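Local structure of lamina-associated polypeptide 2 isoforms alpha/zeta (Mus musculus, 2V0X) at the interface of chains A and B. The protein forms a dimeric, coiled-coil component of the nuclear lamina, and probably links lamin A to chromatin. Coordinates in Å, arbitrary orientation; residue numbers count along the deposited sequence, not the author numbering. Chains: chain A/B, Lamina-associated polypeptide 2 isoforms alpha/zeta.

Contact 1: the interface of chains A and B. Residues chain A 35, 40, 43, 47; chain B 65, 67-68, 71.
B:Ile71 reaches across from the short helix 66-72 of chain B and slots between A:Leu40 and the six-membered ring of A:Trp47. Its CG2 methyl stands anti to the backbone N and CG1 lies beside that N (chi1 -83°); both face the indole, while CD1 extends on to A:Leu40. At the far end of the longer branch, CD1 lies 3.9 Å from CD2 of A:Leu40, while CG1 lies 3.8 Å from CZ3 of A:Trp47. The shorter branch, CG2, approaches CH2 of the indole at 4.0 Å. A beta-branched residue suits this place because its two branches present a broad aliphatic edge to the indole. The carbonyl oxygen of B:Ile71 sits in the plane of the indole at its carbon edge, 3.9 Å from CH2, a van der Waals approach. Within chain A, CG1 of A:Val43 rests 3.4 Å above one indole face, offset toward the rim, and probably helps hold the ring. Nearly one helical turn before B:Ile71, the small methyl of B:Ala68 leaves room for A:Leu35, whose CD2 comes within 3.6 Å of CB. Farther out, B:Glu67 offers its aliphatic CB to A:Leu40 CD2, with the chain bent at chi2 (77°) and the carboxylate carried away from the leucine. At the polar rim, B:Ser65 caps the helix start: its OG accepts a hydrogen bond of 2.9 Å from B:Ala68 N, nearly straight at 158°. No polar pair bonds across this patch, which joins helix 37-46 and its flanking A:Leu35 and A:Trp47 to helix 66-72 and its capping serine through hydrophobic burial, adding to the dimer interface.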
loop_
_atom_site.group_PDB
_atom_site.type_symbol
_atom_site.label_atom_id
_atom_site.label_comp_id
_atom_site.label_asym_id
_atom_site.label_seq_id
_atom_site.Cartn_x
_atom_site.Cartn_y
_atom_site.Cartn_z
ATOM N N LEU A 35 -9.463 0.643 15.595
ATOM C CA LEU A 35 -8.272 0.039 15.040
ATOM C C LEU A 35 -7.759 -1.036 15.986
ATOM O O LEU A 35 -7.603 -0.808 17.187
ATOM C CB LEU A 35 -7.189 1.083 14.755
ATOM C CG LEU A 35 -6.230 0.601 13.661
ATOM C CD1 LEU A 35 -7.035 0.115 12.464
ATOM C CD2 LEU A 35 -5.302 1.715 13.236
ATOM N N LEU A 40 -1.869 -1.588 15.303
ATOM C CA LEU A 40 -1.164 -0.428 15.841
ATOM C C LEU A 40 0.250 -0.808 16.245
ATOM O O LEU A 40 1.207 -0.059 16.018
ATOM C CB LEU A 40 -1.901 0.111 17.075
ATOM C CG LEU A 40 -3.366 0.565 16.925
ATOM C CD1 LEU A 40 -3.975 0.865 18.294
ATOM C CD2 LEU A 40 -3.455 1.787 16.040
ATOM N N VAL A 43 2.409 -1.236 13.104
ATOM C CA VAL A 43 2.774 0.065 12.564
ATOM C C VAL A 43 3.868 0.733 13.411
ATOM O O VAL A 43 4.882 1.174 12.883
ATOM C CB VAL A 43 1.515 0.968 12.442
ATOM C CG1 VAL A 43 1.901 2.376 12.021
ATOM C CG2 VAL A 43 0.546 0.373 11.436
ATOM N N TRP A 47 7.867 1.816 12.519
ATOM C CA TRP A 47 8.235 3.223 12.659
ATOM C C TRP A 47 9.341 3.546 13.675
ATOM O O TRP A 47 9.739 4.710 13.819
ATOM C CB TRP A 47 6.998 4.061 12.955
ATOM C CG TRP A 47 6.049 4.141 11.776
ATOM C CD1 TRP A 47 6.254 3.636 10.515
ATOM C CD2 TRP A 47 4.765 4.767 11.761
ATOM N NE1 TRP A 47 5.171 3.919 9.717
ATOM C CE2 TRP A 47 4.242 4.614 10.457
ATOM C CE3 TRP A 47 4.003 5.456 12.725
ATOM C CZ2 TRP A 47 2.985 5.132 10.085
ATOM C CZ3 TRP A 47 2.749 5.974 12.352
ATOM C CH2 TRP A 47 2.259 5.809 11.045
ATOM N N SER B 65 -10.935 5.923 16.295
ATOM C CA SER B 65 -10.003 6.007 17.413
ATOM C C SER B 65 -9.011 7.157 17.288
ATOM O O SER B 65 -8.589 7.536 16.186
ATOM C CB SER B 65 -9.274 4.678 17.694
ATOM O OG SER B 65 -8.118 4.503 16.891
ATOM N N GLU B 67 -6.097 7.067 18.187
ATOM C CA GLU B 67 -4.868 6.431 17.724
ATOM C C GLU B 67 -4.782 6.300 16.203
ATOM O O GLU B 67 -3.752 6.606 15.603
ATOM C CB GLU B 67 -4.699 5.044 18.361
ATOM C CG GLU B 67 -4.430 5.040 19.881
ATOM C CD GLU B 67 -5.660 5.305 20.760
ATOM O OE1 GLU B 67 -5.463 5.597 21.959
ATOM O OE2 GLU B 67 -6.813 5.210 20.287
ATOM N N ALA B 68 -5.859 5.848 15.582
ATOM C CA ALA B 68 -5.840 5.669 14.142
ATOM C C ALA B 68 -5.858 7.021 13.441
ATOM O O ALA B 68 -5.257 7.169 12.387
ATOM C CB ALA B 68 -6.990 4.812 13.699
ATOM N N ILE B 71 -2.313 8.247 13.311
ATOM C CA ILE B 71 -1.575 7.410 12.370
ATOM C C ILE B 71 -1.915 7.565 10.887
ATOM O O ILE B 71 -1.023 7.658 10.051
ATOM C CB ILE B 71 -1.705 5.929 12.812
ATOM C CG1 ILE B 71 -0.674 5.638 13.892
ATOM C CG2 ILE B 71 -1.636 4.945 11.628
ATOM C CD1 ILE B 71 -0.932 4.335 14.628
#

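Contact 2: the interface of chains A and B. Residues chain A 71, 114, 117-118, 120-121; chain B 180-181, 183-184, 187.
A:Tyr114 and B:Met184, a selenomethionine, make an extended apolar contact between the long helices 100-146 and 152-196. CG of B:Met184 lies over the centre of the phenol face, 3.8 Å from the centroid, in a CH-pi contact, while CB touches the ring carbon CE1 at 3.5 Å. The chain then bends at chi3 (90°), setting its terminal methyl CE against the intrachain hydrogen bond of the phenol, 3.4 Å from both A:Tyr114 OH and A:Ile71 O. A flexible, unbranched side chain suits this route: it follows the ring and also sets its selenium, which replaces the natural methionine sulfur, beside A:Leu121, CD2 to SE 3.8 Å, the two side chains meeting at about a right angle. Alanines keep the helices near one another, with CB of A:Ala117 3.7 Å from CB of B:Ala183. B:Ser180, nearly as small, lays its CB against CB of A:Leu121.

Polar contacts are sparse. The hydroxyl of B:Ser180 gives a weak hydrogen bond of 3.3 Å from OG to the backbone carbonyl O of A:Ala117. B:Ser187 OG lies at the edge of the tyrosine, in the ring plane, and meets its CB without a hydrogen bond. Inside chain A, the phenol bridges long helix and short helix 66-72: A:Tyr114 OH donates to the carbonyl O of A:Ile71 over 2.9 Å. The hydroxyl comes in near the carbonyl axis (156° at the oxygen) but 24° off its plane.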
loop_
_atom_site.group_PDB
_atom_site.type_symbol
_atom_site.label_atom_id
_atom_site.label_comp_id
_atom_site.label_asym_id
_atom_site.label_seq_id
_atom_site.Cartn_x
_atom_site.Cartn_y
_atom_site.Cartn_z
ATOM N N ILE A 71 6.310 -4.588 -14.199
ATOM C CA ILE A 71 5.471 -3.531 -13.649
ATOM C C ILE A 71 5.631 -3.329 -12.136
ATOM O O ILE A 71 5.400 -2.227 -11.627
ATOM C CB ILE A 71 4.004 -3.790 -14.039
ATOM C CG1 ILE A 71 3.743 -3.199 -15.428
ATOM C CG2 ILE A 71 3.036 -3.290 -12.985
ATOM C CD1 ILE A 71 2.355 -3.459 -15.959
ATOM N N TYR A 114 7.757 3.172 -3.555
ATOM C CA TYR A 114 7.302 2.391 -4.704
ATOM C C TYR A 114 7.423 0.890 -4.388
ATOM O O TYR A 114 6.511 0.125 -4.641
ATOM C CB TYR A 114 8.154 2.713 -5.954
ATOM C CG TYR A 114 7.628 2.116 -7.256
ATOM C CD1 TYR A 114 6.958 2.912 -8.185
ATOM C CD2 TYR A 114 7.771 0.748 -7.545
ATOM C CE1 TYR A 114 6.436 2.367 -9.368
ATOM C CE2 TYR A 114 7.245 0.188 -8.735
ATOM C CZ TYR A 114 6.582 1.004 -9.630
ATOM O OH TYR A 114 6.032 0.485 -10.784
ATOM N N ALA A 117 4.805 -0.310 -1.851
ATOM C CA ALA A 117 3.493 -0.344 -2.495
ATOM C C ALA A 117 3.371 -1.511 -3.489
ATOM O O ALA A 117 2.289 -2.083 -3.654
ATOM C CB ALA A 117 3.229 0.987 -3.213
ATOM N N ALA A 118 4.462 -1.809 -4.198
ATOM C CA ALA A 118 4.492 -2.915 -5.171
ATOM C C ALA A 118 4.282 -4.230 -4.421
ATOM O O ALA A 118 3.523 -5.089 -4.846
ATOM C CB ALA A 118 5.846 -2.941 -5.928
ATOM N N ALA A 120 2.783 -4.606 -1.498
ATOM C CA ALA A 120 1.394 -4.615 -1.024
ATOM C C ALA A 120 0.489 -5.055 -2.176
ATOM O O ALA A 120 -0.498 -5.776 -1.987
ATOM C CB ALA A 120 0.987 -3.206 -0.549
ATOM N N LEU A 121 0.817 -4.617 -3.383
ATOM C CA LEU A 121 0.022 -4.993 -4.534
ATOM C C LEU A 121 0.164 -6.487 -4.835
ATOM O O LEU A 121 -0.812 -7.157 -5.162
ATOM C CB LEU A 121 0.418 -4.141 -5.724
ATOM C CG LEU A 121 0.028 -4.382 -7.184
ATOM C CD1 LEU A 121 -1.215 -5.185 -7.375
ATOM C CD2 LEU A 121 -0.081 -3.014 -7.867
ATOM N N SER B 180 -2.392 0.860 -4.096
ATOM C CA SER B 180 -0.975 0.581 -4.338
ATOM C C SER B 180 -0.518 1.191 -5.667
ATOM O O SER B 180 0.583 1.722 -5.760
ATOM C CB SER B 180 -0.708 -0.936 -4.364
ATOM O OG SER B 180 -0.898 -1.521 -3.082
ATOM N N ALA B 181 -1.373 1.113 -6.681
ATOM C CA ALA B 181 -1.057 1.654 -7.996
ATOM C C ALA B 181 -0.915 3.171 -7.913
ATOM O O ALA B 181 -0.004 3.739 -8.513
ATOM C CB ALA B 181 -2.124 1.264 -9.029
ATOM N N ALA B 183 -0.029 4.896 -5.220
ATOM C CA ALA B 183 1.203 5.159 -4.485
ATOM C C ALA B 183 2.396 5.068 -5.433
ATOM O O ALA B 183 3.285 5.909 -5.404
ATOM C CB ALA B 183 1.365 4.163 -3.343
HETATM N N MSE B 184 2.416 4.013 -6.235
HETATM C CA MSE B 184 3.466 3.792 -7.217
HETATM C C MSE B 184 3.474 4.939 -8.237
HETATM O O MSE B 184 4.533 5.395 -8.647
HETATM C CB MSE B 184 3.243 2.442 -7.913
HETATM C CG MSE B 184 3.582 1.232 -7.026
HETATM SE SE MSE B 184 2.594 -0.367 -7.526
HETATM C CE MSE B 184 3.821 -1.119 -8.806
ATOM N N SER B 187 4.963 7.982 -6.453
ATOM C CA SER B 187 6.393 7.805 -6.273
ATOM C C SER B 187 7.103 8.149 -7.597
ATOM O O SER B 187 8.076 8.901 -7.618
ATOM C CB SER B 187 6.693 6.356 -5.878
ATOM O OG SER B 187 8.056 6.034 -6.122
#

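About 21 Å separates the C-alpha centres of contact 1 and contact 2. Helix 66-72 takes part in both, and so does residue 71, although in opposite chains: the side chain of B:Ile71 serves contact 1, whereas the backbone of A:Ile71 serves contact 2. Because the dimer is two-fold symmetric, each subunit uses this isoleucine in both ways. One short helix thus touches the partner subunit through its side chain and also borders the packing of the long helices, so the peripheral and central parts of the dimer interface may be coupled.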